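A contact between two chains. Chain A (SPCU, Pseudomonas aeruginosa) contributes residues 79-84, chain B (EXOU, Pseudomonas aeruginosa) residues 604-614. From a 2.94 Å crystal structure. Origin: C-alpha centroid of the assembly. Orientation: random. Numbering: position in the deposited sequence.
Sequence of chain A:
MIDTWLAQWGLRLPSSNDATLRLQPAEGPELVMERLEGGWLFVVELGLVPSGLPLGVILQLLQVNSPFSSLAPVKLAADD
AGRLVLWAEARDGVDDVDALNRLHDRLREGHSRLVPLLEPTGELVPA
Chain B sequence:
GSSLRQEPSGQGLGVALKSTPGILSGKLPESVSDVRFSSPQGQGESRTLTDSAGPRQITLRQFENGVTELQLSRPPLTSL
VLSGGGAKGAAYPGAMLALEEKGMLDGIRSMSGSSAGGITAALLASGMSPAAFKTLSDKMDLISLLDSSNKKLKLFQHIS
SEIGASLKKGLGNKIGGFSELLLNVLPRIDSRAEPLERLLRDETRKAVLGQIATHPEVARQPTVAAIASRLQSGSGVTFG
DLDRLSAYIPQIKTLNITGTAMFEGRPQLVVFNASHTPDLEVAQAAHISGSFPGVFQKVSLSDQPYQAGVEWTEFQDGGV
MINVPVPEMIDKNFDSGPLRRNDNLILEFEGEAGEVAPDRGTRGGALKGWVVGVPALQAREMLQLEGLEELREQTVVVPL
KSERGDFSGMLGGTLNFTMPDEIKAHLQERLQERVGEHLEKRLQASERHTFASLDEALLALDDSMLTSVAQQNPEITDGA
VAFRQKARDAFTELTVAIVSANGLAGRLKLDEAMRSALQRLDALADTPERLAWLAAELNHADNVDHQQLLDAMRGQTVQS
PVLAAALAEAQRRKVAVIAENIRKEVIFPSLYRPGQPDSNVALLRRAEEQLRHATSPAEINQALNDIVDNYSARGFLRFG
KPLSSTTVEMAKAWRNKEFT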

# COMPACT_ATOMS: atom_id res chain seq x y z
N ASP A 79 -2.99 -6.19 8.06
CA ASP A 79 -3.03 -7.59 8.50
C ASP A 79 -4.13 -8.31 7.76
O ASP A 79 -4.79 -7.72 6.90
N ASP A 80 -4.30 -9.59 8.06
CA ASP A 80 -5.29 -10.41 7.37
C ASP A 80 -6.72 -9.94 7.55
O ASP A 80 -7.58 -10.24 6.73
N ALA A 81 -6.98 -9.20 8.63
CA ALA A 81 -8.29 -8.65 8.86
C ALA A 81 -8.46 -7.30 8.15
O ALA A 81 -9.53 -6.71 8.19
N GLY A 82 -7.44 -6.85 7.45
CA GLY A 82 -7.59 -5.64 6.67
C GLY A 82 -7.29 -4.40 7.48
O GLY A 82 -7.67 -3.29 7.11
N ARG A 83 -6.57 -4.59 8.59
CA ARG A 83 -6.25 -3.51 9.51
C ARG A 83 -4.92 -2.95 9.14
O ARG A 83 -3.94 -3.70 9.01
N LEU A 84 -4.90 -1.63 8.96
CA LEU A 84 -3.72 -0.90 8.47
C LEU A 84 -2.72 -0.64 9.59
O LEU A 84 -3.07 -0.11 10.64
N LEU B 604 -13.65 -9.84 2.27
CA LEU B 604 -14.62 -10.45 3.15
C LEU B 604 -13.99 -10.77 4.48
O LEU B 604 -14.66 -10.71 5.51
N ARG B 605 -12.71 -11.14 4.47
CA ARG B 605 -12.01 -11.40 5.71
C ARG B 605 -12.04 -10.09 6.52
O ARG B 605 -11.91 -10.09 7.75
N ARG B 606 -12.30 -8.99 5.82
CA ARG B 606 -12.35 -7.70 6.47
C ARG B 606 -13.75 -7.40 6.94
O ARG B 606 -13.95 -6.78 7.97
N ALA B 607 -14.74 -7.81 6.16
CA ALA B 607 -16.12 -7.63 6.55
C ALA B 607 -16.36 -8.43 7.82
O ALA B 607 -17.05 -7.98 8.72
N GLU B 608 -15.71 -9.57 7.93
CA GLU B 608 -15.82 -10.40 9.12
C GLU B 608 -15.35 -9.62 10.33
O GLU B 608 -15.93 -9.71 11.41
N GLU B 609 -14.27 -8.86 10.14
CA GLU B 609 -13.61 -8.12 11.21
C GLU B 609 -14.54 -7.03 11.68
O GLU B 609 -14.74 -6.85 12.89
N GLN B 610 -15.09 -6.28 10.71
CA GLN B 610 -16.10 -5.26 10.97
C GLN B 610 -17.26 -5.79 11.80
O GLN B 610 -17.62 -5.22 12.84
N LEU B 611 -17.81 -6.90 11.34
CA LEU B 611 -18.92 -7.57 11.98
C LEU B 611 -18.57 -8.03 13.37
O LEU B 611 -19.32 -7.77 14.28
N ARG B 612 -17.43 -8.71 13.54
CA ARG B 612 -16.99 -9.11 14.90
C ARG B 612 -17.07 -7.98 15.90
O ARG B 612 -17.49 -8.21 17.01
N HIS B 613 -16.70 -6.77 15.50
CA HIS B 613 -16.60 -5.66 16.45
C HIS B 613 -17.78 -4.74 16.43
O HIS B 613 -17.80 -3.74 17.16
N ALA B 614 -18.77 -5.06 15.61
CA ALA B 614 -19.98 -4.26 15.49
C ALA B 614 -20.77 -4.19 16.80
O ALA B 614 -21.19 -5.23 17.37

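A tight turn of SPCU, Asp A79 to Gly A82, packs against one side of an EXOU helix. Together the two stretches bury 317 Å².

Asp A79 does not touch the helix. Its side chain, chi1 p, folds back over its own turn. OD1 of Asp A79 accepts a hydrogen bond from N of Arg A83 at 3.0 Å and a weak one from N of Ala A81 at 2.8 Å. This braces the type I turn.

Asp A80 is chi1 m, and its CA-to-CB bond points sideways. Its CB lies over one face of the Arg B605 guanidinium, 4.3 Å from CZ of Arg B605. The CB of Arg B605 points toward the turn and sits 3.7 Å from O of Asp A80.

The CB of Ala A81 meets CG of Glu B609 at 3.5 Å. Its O approaches CA of Arg B606 at 3.4 Å, a CA-H...O contact. The CA-to-CB bond of Arg B606 points sideways; chi1 to chi3 are all t, and its guanidinium is hydrogen-bonded elsewhere in the structure.

Gly A82 has no side chain. A CB here would come 3.1 Å from CD of Arg B606, and at these backbone angles it would also be jammed against O of Ala A81, which by itself calls for glycine.

Arg A83 leaves its backbone sideways, but its end reaches the helix. The chain is t, t, m for chi1 to chi3. NH2 of Arg A83 donates to OE2 of Glu B609 at 3.2 Å, forming a salt bridge near the guanidinium plane. Glu B609 is t at chi1 and p at chi2. Its OE1 takes a second salt bridge from NH1 of Arg B612 at 3.1 Å, so the carboxylate joins two arginines. His B613, chi1 m, is held by ND1 to O of Glu B609 at 3.0 Å.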

# COMPACT_ATOMS: atom_id res chain seq x y z
CB ASP A 79 -3.12 -7.76 10.01
CG ASP A 79 -4.48 -7.41 10.57
OD1 ASP A 79 -5.42 -7.15 9.78
OD2 ASP A 79 -4.60 -7.38 11.82
CB ASP A 80 -5.16 -11.86 7.79
CG ASP A 80 -3.73 -12.30 7.85
OD1 ASP A 80 -3.11 -12.39 6.77
OD2 ASP A 80 -3.21 -12.51 8.97
CB ALA A 81 -8.57 -8.52 10.35
CB ARG A 83 -6.20 -4.02 10.93
CG ARG A 83 -6.17 -2.89 11.97
CD ARG A 83 -6.17 -3.44 13.40
NE ARG A 83 -7.38 -4.18 13.67
CZ ARG A 83 -8.55 -3.61 13.81
NH1 ARG A 83 -8.65 -2.29 13.70
NH2 ARG A 83 -9.63 -4.34 14.05
CB LEU A 84 -4.13 0.41 7.82
CG LEU A 84 -3.26 0.71 6.61
CD1 LEU A 84 -3.87 1.89 5.90
CD2 LEU A 84 -1.85 1.03 7.03
CB LEU B 604 -15.21 -11.71 2.53
CG LEU B 604 -15.66 -11.66 1.07
CD1 LEU B 604 -15.29 -12.99 0.45
CD2 LEU B 604 -17.16 -11.44 0.98
CB ARG B 605 -10.59 -11.88 5.44
CG ARG B 605 -10.35 -13.36 5.70
CD ARG B 605 -9.80 -13.58 7.11
NE ARG B 605 -8.65 -14.52 7.16
CZ ARG B 605 -8.07 -14.94 8.29
NH1 ARG B 605 -8.52 -14.53 9.48
NH2 ARG B 605 -7.04 -15.79 8.24
CB ARG B 606 -11.90 -6.62 5.49
CG ARG B 606 -12.05 -5.21 5.99
CD ARG B 606 -11.51 -4.24 4.95
NE ARG B 606 -11.88 -2.87 5.24
CZ ARG B 606 -13.11 -2.37 5.11
NH1 ARG B 606 -14.13 -3.13 4.71
NH2 ARG B 606 -13.32 -1.09 5.37
CB ALA B 607 -17.06 -8.07 5.44
CB GLU B 608 -14.96 -11.66 8.94
CG GLU B 608 -15.50 -12.93 9.57
CD GLU B 608 -14.62 -14.16 9.26
OE1 GLU B 608 -13.78 -14.10 8.36
OE2 GLU B 608 -14.76 -15.20 9.95
CB GLU B 609 -12.30 -7.50 10.67
CG GLU B 609 -11.35 -6.90 11.69
CD GLU B 609 -11.11 -7.81 12.88
OE1 GLU B 609 -11.86 -8.82 12.99
OE2 GLU B 609 -10.20 -7.52 13.72
CB GLN B 610 -16.63 -4.71 9.65
CG GLN B 610 -16.14 -3.31 9.38
CD GLN B 610 -16.13 -2.97 7.92
OE1 GLN B 610 -16.63 -3.72 7.08
NE2 GLN B 610 -15.58 -1.83 7.60
CB LEU B 611 -19.35 -8.78 11.16
CG LEU B 611 -20.02 -8.55 9.81
CD1 LEU B 611 -20.32 -9.91 9.19
CD2 LEU B 611 -21.29 -7.70 9.89
CB ARG B 612 -15.58 -9.72 14.96
CG ARG B 612 -15.42 -11.05 14.22
CD ARG B 612 -13.96 -11.53 14.21
NE ARG B 612 -13.51 -11.89 15.57
CZ ARG B 612 -12.46 -11.33 16.21
NH1 ARG B 612 -11.68 -10.37 15.63
NH2 ARG B 612 -12.16 -11.75 17.44
CB HIS B 613 -15.33 -4.88 16.21
CG HIS B 613 -14.07 -5.66 16.51
ND1 HIS B 613 -13.45 -6.43 15.58
CD2 HIS B 613 -13.31 -5.76 17.67
CE1 HIS B 613 -12.36 -7.00 16.14
NE2 HIS B 613 -12.27 -6.59 17.41
CB ALA B 614 -20.86 -4.82 14.38